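Local coordinates for protein putative glycosidase ph117-related (Bacteroides thetaiotaomicron, PDB 5A7V) that probably acts on beta-linked mannosides, as a member of glycoside hydrolase family GH130, and binds mannose in a central pocket, at residues 90-94 and 145-149; 78-83 and 348-353; 75-79 and 364-370. One frame throughout, in Å; residues are numbered along the deposited sequence.

All three contacts converge on one alpha-D-mannopyranose (chain E) at the centre of what is, as in other GH130 enzymes, a five-bladed beta-propeller. Contacts 2 and 3 share Asn78 and Pro79 and join the first blade to the last; contact 1 joins the first blade to the second and also reaches a further mannose site. The centre of contact 1 lies about 7 Å from that of contact 2 and about 10 Å from that of contact 3. Sheet pairing carries one into the next, with Ala80 N 2.8 Å from Leu91 O and Phe77 N 2.8 Å from Arg93 O. At the sugar, Asn78 ND2 hydrogen-bonds to Asp146 OD1 (3.0 Å), tying contact 1 to the other two.

Contact 1: residues 90-94 and 145-149; sequences VLYRA and EDPRI. With MAN (alpha-D-mannopyranose), chain D; BMA (beta-D-mannopyranose), chain C; MAN (alpha-D-mannopyranose), chain E.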
# COMPACT_ATOMS: atom_id res chain seq x y z
N VAL A 90 -10.87 2.79 -6.75
CA VAL A 90 -9.63 2.06 -6.68
C VAL A 90 -8.78 2.38 -7.91
O VAL A 90 -9.29 2.36 -9.06
CB VAL A 90 -9.90 0.53 -6.58
CG1 VAL A 90 -8.66 -0.31 -6.88
CG2 VAL A 90 -10.46 0.20 -5.22
N LEU A 91 -7.50 2.66 -7.68
CA LEU A 91 -6.48 2.73 -8.74
C LEU A 91 -5.58 1.51 -8.58
O LEU A 91 -4.87 1.41 -7.59
CB LEU A 91 -5.69 4.03 -8.74
CG LEU A 91 -6.32 5.23 -9.50
CD1 LEU A 91 -7.60 5.70 -8.84
CD2 LEU A 91 -5.33 6.33 -9.75
N TYR A 92 -5.68 0.60 -9.53
CA TYR A 92 -4.99 -0.70 -9.43
C TYR A 92 -3.73 -0.73 -10.29
O TYR A 92 -3.71 -0.23 -11.43
CB TYR A 92 -5.90 -1.89 -9.75
CG TYR A 92 -6.65 -1.85 -11.09
CD1 TYR A 92 -7.91 -1.21 -11.21
CD2 TYR A 92 -6.13 -2.43 -12.24
CE1 TYR A 92 -8.60 -1.22 -12.40
CE2 TYR A 92 -6.84 -2.46 -13.42
CZ TYR A 92 -8.08 -1.88 -13.50
OH TYR A 92 -8.79 -1.88 -14.69
N ARG A 93 -2.67 -1.34 -9.76
CA ARG A 93 -1.46 -1.57 -10.55
C ARG A 93 -1.76 -2.64 -11.61
O ARG A 93 -2.09 -3.76 -11.24
CB ARG A 93 -0.32 -2.02 -9.63
CG ARG A 93 0.98 -2.25 -10.37
CD ARG A 93 2.10 -2.76 -9.47
NE ARG A 93 3.28 -3.08 -10.21
CZ ARG A 93 4.42 -3.54 -9.68
NH1 ARG A 93 4.60 -3.58 -8.35
NH2 ARG A 93 5.38 -4.00 -10.48
N ALA A 94 -1.53 -2.34 -12.86
CA ALA A 94 -1.77 -3.25 -13.96
C ALA A 94 -0.51 -3.42 -14.76
O ALA A 94 0.21 -2.46 -15.07
CB ALA A 94 -2.85 -2.70 -14.86
N GLU A 145 4.16 2.33 -10.18
CA GLU A 145 3.79 1.15 -9.39
C GLU A 145 3.22 1.52 -8.03
O GLU A 145 3.56 2.57 -7.45
CB GLU A 145 5.02 0.27 -9.09
CG GLU A 145 5.84 -0.08 -10.30
CD GLU A 145 7.13 -0.80 -9.98
OE1 GLU A 145 7.65 -0.67 -8.84
OE2 GLU A 145 7.72 -1.43 -10.92
N ASP A 146 2.37 0.66 -7.49
CA ASP A 146 2.11 0.61 -6.05
C ASP A 146 1.64 1.95 -5.44
O ASP A 146 2.24 2.49 -4.51
CB ASP A 146 3.31 0.08 -5.26
CG ASP A 146 3.78 -1.33 -5.66
OD1 ASP A 146 3.11 -2.00 -6.44
OD2 ASP A 146 4.85 -1.69 -5.10
N PRO A 147 0.52 2.46 -5.97
CA PRO A 147 0.02 3.76 -5.49
C PRO A 147 -0.60 3.68 -4.11
O PRO A 147 -1.23 2.69 -3.75
CB PRO A 147 -1.04 4.15 -6.53
CG PRO A 147 -1.60 2.79 -6.94
CD PRO A 147 -0.37 1.89 -6.99
N ARG A 148 -0.47 4.77 -3.35
CA ARG A 148 -1.28 4.99 -2.16
C ARG A 148 -1.89 6.39 -2.31
O ARG A 148 -1.19 7.30 -2.77
CB ARG A 148 -0.50 4.97 -0.86
CG ARG A 148 -0.13 3.58 -0.40
CD ARG A 148 1.22 3.25 -0.67
NE ARG A 148 1.76 2.05 0.02
CZ ARG A 148 2.59 1.26 -0.61
NH1 ARG A 148 2.91 1.45 -1.84
NH2 ARG A 148 3.05 0.19 0.02
N ILE A 149 -3.17 6.53 -1.95
CA ILE A 149 -3.86 7.84 -2.14
C ILE A 149 -4.49 8.27 -0.82
O ILE A 149 -5.14 7.49 -0.12
CB ILE A 149 -4.93 7.78 -3.23
CG1 ILE A 149 -4.24 7.56 -4.60
CG2 ILE A 149 -5.77 9.06 -3.26
CD1 ILE A 149 -5.14 7.23 -5.77
C1 MAN D . 10.60 -5.26 -7.07
C2 MAN D . 9.19 -5.42 -6.68
C3 MAN D . 8.42 -5.24 -7.96
C4 MAN D . 8.74 -3.95 -8.72
C5 MAN D . 10.24 -3.74 -8.83
C6 MAN D . 10.60 -2.30 -9.12
O1 MAN D . 11.17 -6.28 -7.80
O2 MAN D . 8.74 -4.40 -5.79
O3 MAN D . 7.00 -5.24 -7.77
O4 MAN D . 8.20 -4.02 -10.05
O5 MAN D . 10.91 -4.05 -7.63
O6 MAN D . 10.12 -1.39 -8.13
C1 BMA C . 10.51 -5.40 -7.01
C2 BMA C . 8.99 -5.55 -6.92
C3 BMA C . 8.39 -5.25 -8.28
C4 BMA C . 8.85 -3.90 -8.77
C5 BMA C . 10.37 -3.72 -8.61
C6 BMA C . 10.84 -2.32 -8.94
O1 BMA C . 11.23 -5.70 -5.82
O2 BMA C . 8.44 -4.62 -5.98
O3 BMA C . 6.91 -5.34 -8.29
O4 BMA C . 8.48 -3.80 -10.16
O5 BMA C . 10.83 -4.03 -7.28
O6 BMA C . 10.22 -1.32 -8.13
C1 MAN E . 7.92 -5.31 -2.89
C2 MAN E . 6.60 -4.52 -2.84
C3 MAN E . 5.59 -4.80 -3.97
C4 MAN E . 5.48 -6.31 -4.25
C5 MAN E . 6.42 -7.16 -3.37
C6 MAN E . 6.43 -8.65 -3.78
O1 MAN E . 8.58 -5.44 -1.52
O2 MAN E . 6.99 -3.13 -2.89
O3 MAN E . 5.93 -4.18 -5.19
O4 MAN E . 4.12 -6.65 -4.07
O5 MAN E . 7.76 -6.60 -3.53
O6 MAN E . 6.93 -8.78 -5.11
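Two neighbouring mannose sites meet at a salt-bridge network in which Arg93 reaches across to Glu145 and Asp146. Its side chain is fully extended, with CG anti to the backbone N (chi1 -179°), a reach that suits arginine to carrying a flat charge from the strand to the sugars. Glu145 runs alongside in the same direction and stacks on the guanidinium, the planes 16° apart and Glu145 CG 3.8 Å above its centre. Glu145 OE2 therefore meets Arg93 NH2 at 3.5 Å through charge alone. Asp146 works at the guanidinium edge: Arg93 NH1 donates to Asp146 OD1 (2.9 Å, 153°), arriving from above the carboxylate plane. Strands 87-95 and 143-151 belong to adjacent blades of the propeller, and they run antiparallel too far apart to pair. Apolar residues fill the interval, with Leu91 CD2 4.1 Å from Ile149 CD1 and the Pro147 ring against Leu91 O. Ser107 and Glu95 bind other guanidinium nitrogens, fixing its rotation. For either anomer modelled in the second site, Arg93 NH1 donates to O3 and NH2 to O4. Asp146 OD2 lies 2.7 Å from O3 of the chain E mannose.

Contact 2: residues 78-83 and 348-353; sequences NPAATL and FIEGMV. With MAN (alpha-D-mannopyranose), chain E.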
# COMPACT_ATOMS: atom_id res chain seq x y z
N ASN A 78 -1.76 -4.64 -6.21
CA ASN A 78 -1.25 -3.49 -5.41
C ASN A 78 -1.97 -2.16 -5.67
O ASN A 78 -1.47 -1.33 -6.43
CB ASN A 78 0.24 -3.39 -5.60
CG ASN A 78 0.98 -4.59 -5.00
OD1 ASN A 78 0.36 -5.55 -4.52
ND2 ASN A 78 2.28 -4.55 -5.09
N PRO A 79 -3.14 -2.03 -5.02
CA PRO A 79 -4.05 -0.93 -5.34
C PRO A 79 -4.04 0.20 -4.33
O PRO A 79 -3.82 0.00 -3.13
CB PRO A 79 -5.42 -1.62 -5.27
CG PRO A 79 -5.24 -2.59 -4.14
CD PRO A 79 -3.84 -3.07 -4.25
N ALA A 80 -4.32 1.43 -4.81
CA ALA A 80 -4.73 2.54 -3.94
C ALA A 80 -6.25 2.52 -3.86
O ALA A 80 -6.93 2.02 -4.76
CB ALA A 80 -4.29 3.86 -4.54
N ALA A 81 -6.79 3.14 -2.81
CA ALA A 81 -8.22 3.26 -2.65
C ALA A 81 -8.54 4.56 -1.98
O ALA A 81 -7.83 4.99 -1.08
CB ALA A 81 -8.83 2.09 -1.91
N THR A 82 -9.63 5.18 -2.40
CA THR A 82 -10.09 6.44 -1.80
C THR A 82 -11.60 6.59 -1.95
O THR A 82 -12.26 5.76 -2.56
CB THR A 82 -9.26 7.64 -2.35
OG1 THR A 82 -9.40 8.81 -1.52
CG2 THR A 82 -9.60 7.96 -3.77
N LEU A 83 -12.10 7.71 -1.44
CA LEU A 83 -13.50 8.13 -1.56
C LEU A 83 -13.57 9.30 -2.53
O LEU A 83 -12.81 10.27 -2.38
CB LEU A 83 -14.00 8.55 -0.19
CG LEU A 83 -15.41 9.07 -0.08
CD1 LEU A 83 -16.41 7.98 -0.37
CD2 LEU A 83 -15.65 9.72 1.28
N PHE A 348 -0.84 -7.92 0.11
CA PHE A 348 -0.05 -6.68 0.18
C PHE A 348 -1.00 -5.50 0.37
O PHE A 348 -1.65 -5.04 -0.57
CB PHE A 348 0.79 -6.52 -1.08
CG PHE A 348 1.86 -5.48 -0.96
CD1 PHE A 348 3.07 -5.76 -0.31
CD2 PHE A 348 1.63 -4.17 -1.42
CE1 PHE A 348 4.03 -4.79 -0.14
CE2 PHE A 348 2.60 -3.22 -1.27
CZ PHE A 348 3.79 -3.49 -0.65
N ILE A 349 -1.15 -5.08 1.63
CA ILE A 349 -2.15 -4.10 1.99
C ILE A 349 -1.72 -2.70 1.60
O ILE A 349 -0.58 -2.30 1.82
CB ILE A 349 -2.56 -4.24 3.46
CG1 ILE A 349 -1.41 -3.98 4.44
CG2 ILE A 349 -3.24 -5.58 3.72
CD1 ILE A 349 -1.86 -3.59 5.84
N GLU A 350 -2.68 -1.96 1.02
CA GLU A 350 -2.28 -0.73 0.35
C GLU A 350 -3.37 0.33 0.26
O GLU A 350 -3.00 1.52 0.12
CB GLU A 350 -1.76 -1.08 -1.03
CG GLU A 350 -1.02 0.02 -1.76
CD GLU A 350 -0.31 -0.48 -2.99
OE1 GLU A 350 0.23 -1.61 -3.00
OE2 GLU A 350 -0.18 0.26 -4.02
N GLY A 351 -4.64 -0.04 0.32
CA GLY A 351 -5.72 0.95 0.28
C GLY A 351 -6.71 0.72 1.40
O GLY A 351 -6.97 -0.45 1.77
N MET A 352 -7.28 1.80 1.95
CA MET A 352 -8.32 1.67 2.94
C MET A 352 -9.32 2.80 2.73
O MET A 352 -8.89 3.96 2.52
CB MET A 352 -7.80 1.80 4.37
CG MET A 352 -7.01 0.66 4.86
SD MET A 352 -6.33 0.95 6.52
CE MET A 352 -7.70 0.76 7.66
N VAL A 353 -10.59 2.50 2.87
CA VAL A 353 -11.63 3.56 2.77
C VAL A 353 -12.57 3.39 3.95
O VAL A 353 -13.06 2.29 4.21
CB VAL A 353 -12.42 3.54 1.44
CG1 VAL A 353 -13.21 4.85 1.29
CG2 VAL A 353 -11.53 3.34 0.24
C1 MAN E . 7.92 -5.31 -2.89
C2 MAN E . 6.60 -4.52 -2.84
C3 MAN E . 5.59 -4.80 -3.97
C4 MAN E . 5.48 -6.31 -4.25
C5 MAN E . 6.42 -7.16 -3.37
C6 MAN E . 6.43 -8.65 -3.78
O1 MAN E . 8.58 -5.44 -1.52
O2 MAN E . 6.99 -3.13 -2.89
O3 MAN E . 5.93 -4.18 -5.19
O4 MAN E . 4.12 -6.65 -4.07
O5 MAN E . 7.76 -6.60 -3.53
O6 MAN E . 6.93 -8.78 -5.11
O HOH W 1 -4.24 3.99 -0.88
O HOH W 2 -6.18 4.31 0.99
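Asn78 and Phe348 cross at about a right angle where the innermost strands of the first and last propeller blades run side by side, parallel within 12° and 4.8 Å apart. The amide is inclined only 28° to the phenyl ring, and Asn78 OD1 comes obliquely to within 3.6 Å of Phe348 CD2. The ring turns a face to the chain E mannose, Phe348 CZ lying 3.7 Å from its C2, so the aromatic offers an apolar platform while the amide supplies a polar grip: Asn78 ND2 donates almost straight (171°) to O4 of the sugar. Glu350 reaches across to Asn78, its extended chain crossing that side chain at about a right angle. Its OE1 is buried against Asn78 CB without a hydrogen-bond partner, and OE2 sits 3.2 Å from Asn78 O, acceptor facing acceptor; Arg148 forms a weak, long ion pair with OE2. Glu350 and Gly351 make a classic beta bulge opposite Tyr362, and glycine lets the backbones close to 4.5 Å between Ala81 CA and Gly351 CA. Farther along, the branched Val353 covers Ala81 and Leu83, its CG2 3.7 Å from Ala81 CB. Water joins the two backbones: one molecule accepts from Met352 N at 2.9 Å and lies 2.7 Å from Ala81 O.

Contact 3: residues 75-79 and 364-370; sequences DTFNP and GCADSKV. With MAN (alpha-D-mannopyranose), chain E.
Phe77 and Asp367 bury the most surface here, the phenyl ring lying flat on the backbone and CB of the aspartate. Asp367 O stands 3.4 Å above the ring, over its centre, while Asp367 CB makes a CH-pi contact 4.1 Å from the centroid of the Phe77 ring. Phe77 reaches this place by setting CG between its backbone N and carbonyl carbon (chi1 60°), a crowded position. The planes of ring and carboxylate lie 25° apart. Both carboxylate oxygens accept from the chain E mannose: O4 donates to Asp367 OD1 (2.7 Å) and O6 to Asp367 OD2 (2.7 Å). The two-oxygen fork of an aspartate suits this paired grip, and a water shared with Asn78 OD1 holds Asp367 OD1 and N as well. Asp367 lies in the turn joining two strands of the last propeller blade, and Ser368 and Lys369 form a classic beta bulge opposite Cys365. The turn is fastened to the first blade by Ser368 OG, which donates to Asp75 OD1 (2.8 Å) from above the carboxylate plane, and by Thr76 N, which donates to Ser368 O. Arg105 pairs with the other oxygen of Asp75. Val370 packs both branches along the strand, CG2 3.7 Å from Phe77 CA and CG1 3.9 Å from Pro79 CG.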
# COMPACT_ATOMS: atom_id res chain seq x y z
N ASP A 75 -1.43 -9.05 -14.99
CA ASP A 75 -1.61 -9.05 -13.55
C ASP A 75 -2.21 -7.71 -13.13
O ASP A 75 -1.83 -6.68 -13.71
CB ASP A 75 -0.26 -9.33 -12.85
CG ASP A 75 0.25 -10.76 -13.07
OD1 ASP A 75 -0.35 -11.71 -12.45
OD2 ASP A 75 1.19 -10.88 -13.90
N THR A 76 -3.14 -7.73 -12.18
CA THR A 76 -3.77 -6.51 -11.67
C THR A 76 -3.74 -6.61 -10.13
O THR A 76 -4.33 -7.53 -9.55
CB THR A 76 -5.22 -6.35 -12.14
OG1 THR A 76 -5.99 -7.53 -11.86
CG2 THR A 76 -5.27 -6.06 -13.60
N PHE A 77 -3.03 -5.71 -9.45
CA PHE A 77 -2.68 -5.94 -8.04
C PHE A 77 -2.42 -4.59 -7.35
O PHE A 77 -2.92 -3.56 -7.81
CB PHE A 77 -1.56 -7.03 -7.90
CG PHE A 77 -0.24 -6.73 -8.57
CD1 PHE A 77 -0.12 -6.72 -9.96
CD2 PHE A 77 0.92 -6.53 -7.81
CE1 PHE A 77 1.10 -6.55 -10.55
CE2 PHE A 77 2.15 -6.35 -8.39
CZ PHE A 77 2.25 -6.36 -9.78
N ASN A 78 -1.76 -4.64 -6.21
CA ASN A 78 -1.25 -3.49 -5.41
C ASN A 78 -1.97 -2.16 -5.67
O ASN A 78 -1.47 -1.33 -6.43
CB ASN A 78 0.24 -3.39 -5.60
CG ASN A 78 0.98 -4.59 -5.00
OD1 ASN A 78 0.36 -5.55 -4.52
ND2 ASN A 78 2.28 -4.55 -5.09
N PRO A 79 -3.14 -2.03 -5.02
CA PRO A 79 -4.05 -0.93 -5.34
C PRO A 79 -4.04 0.20 -4.33
O PRO A 79 -3.82 0.00 -3.13
CB PRO A 79 -5.42 -1.62 -5.27
CG PRO A 79 -5.24 -2.59 -4.14
CD PRO A 79 -3.84 -3.07 -4.25
N GLY A 364 -3.08 -6.29 -2.74
CA GLY A 364 -2.60 -7.22 -3.78
C GLY A 364 -2.60 -8.67 -3.31
O GLY A 364 -2.26 -8.94 -2.16
N CYS A 365 -2.95 -9.54 -4.24
CA CYS A 365 -2.96 -10.99 -3.99
C CYS A 365 -1.86 -11.63 -4.81
O CYS A 365 -2.02 -11.80 -6.04
CB CYS A 365 -4.29 -11.59 -4.41
SG CYS A 365 -5.74 -10.93 -3.51
N ALA A 366 -0.76 -11.95 -4.15
CA ALA A 366 0.37 -12.64 -4.78
C ALA A 366 0.84 -11.97 -6.09
O ALA A 366 1.28 -12.65 -7.01
CB ALA A 366 0.10 -14.13 -4.97
N ASP A 367 0.85 -10.63 -6.10
CA ASP A 367 1.25 -9.85 -7.26
C ASP A 367 0.44 -10.17 -8.55
O ASP A 367 0.91 -9.96 -9.65
CB ASP A 367 2.76 -9.88 -7.57
CG ASP A 367 3.67 -9.26 -6.52
OD1 ASP A 367 3.22 -8.78 -5.46
OD2 ASP A 367 4.92 -9.23 -6.82
N SER A 368 -0.80 -10.65 -8.36
CA SER A 368 -1.62 -11.10 -9.48
C SER A 368 -3.05 -10.55 -9.56
O SER A 368 -3.55 -10.34 -10.67
CB SER A 368 -1.64 -12.63 -9.55
OG SER A 368 -0.36 -13.11 -10.04
N LYS A 369 -3.70 -10.43 -8.41
CA LYS A 369 -5.11 -10.03 -8.31
C LYS A 369 -5.26 -8.90 -7.29
O LYS A 369 -4.36 -8.69 -6.45
CB LYS A 369 -6.04 -11.22 -7.94
CG LYS A 369 -5.85 -12.49 -8.80
CD LYS A 369 -6.39 -12.27 -10.19
CE LYS A 369 -6.68 -13.49 -11.07
NZ LYS A 369 -5.49 -14.23 -11.46
N VAL A 370 -6.44 -8.28 -7.27
CA VAL A 370 -6.83 -7.38 -6.18
C VAL A 370 -7.90 -8.04 -5.33
O VAL A 370 -8.92 -8.53 -5.86
CB VAL A 370 -7.39 -6.03 -6.71
CG1 VAL A 370 -7.87 -5.13 -5.55
CG2 VAL A 370 -6.33 -5.30 -7.54
C1 MAN E . 7.92 -5.31 -2.89
C2 MAN E . 6.60 -4.52 -2.84
C3 MAN E . 5.59 -4.80 -3.97
C4 MAN E . 5.48 -6.31 -4.25
C5 MAN E . 6.42 -7.16 -3.37
C6 MAN E . 6.43 -8.65 -3.78
O1 MAN E . 8.58 -5.44 -1.52
O2 MAN E . 6.99 -3.13 -2.89
O3 MAN E . 5.93 -4.18 -5.19
O4 MAN E . 4.12 -6.65 -4.07
O5 MAN E . 7.76 -6.60 -3.53
O6 MAN E . 6.93 -8.78 -5.11
O HOH W 3 -3.38 -12.72 -12.62
O HOH W 4 0.92 -8.34 -4.20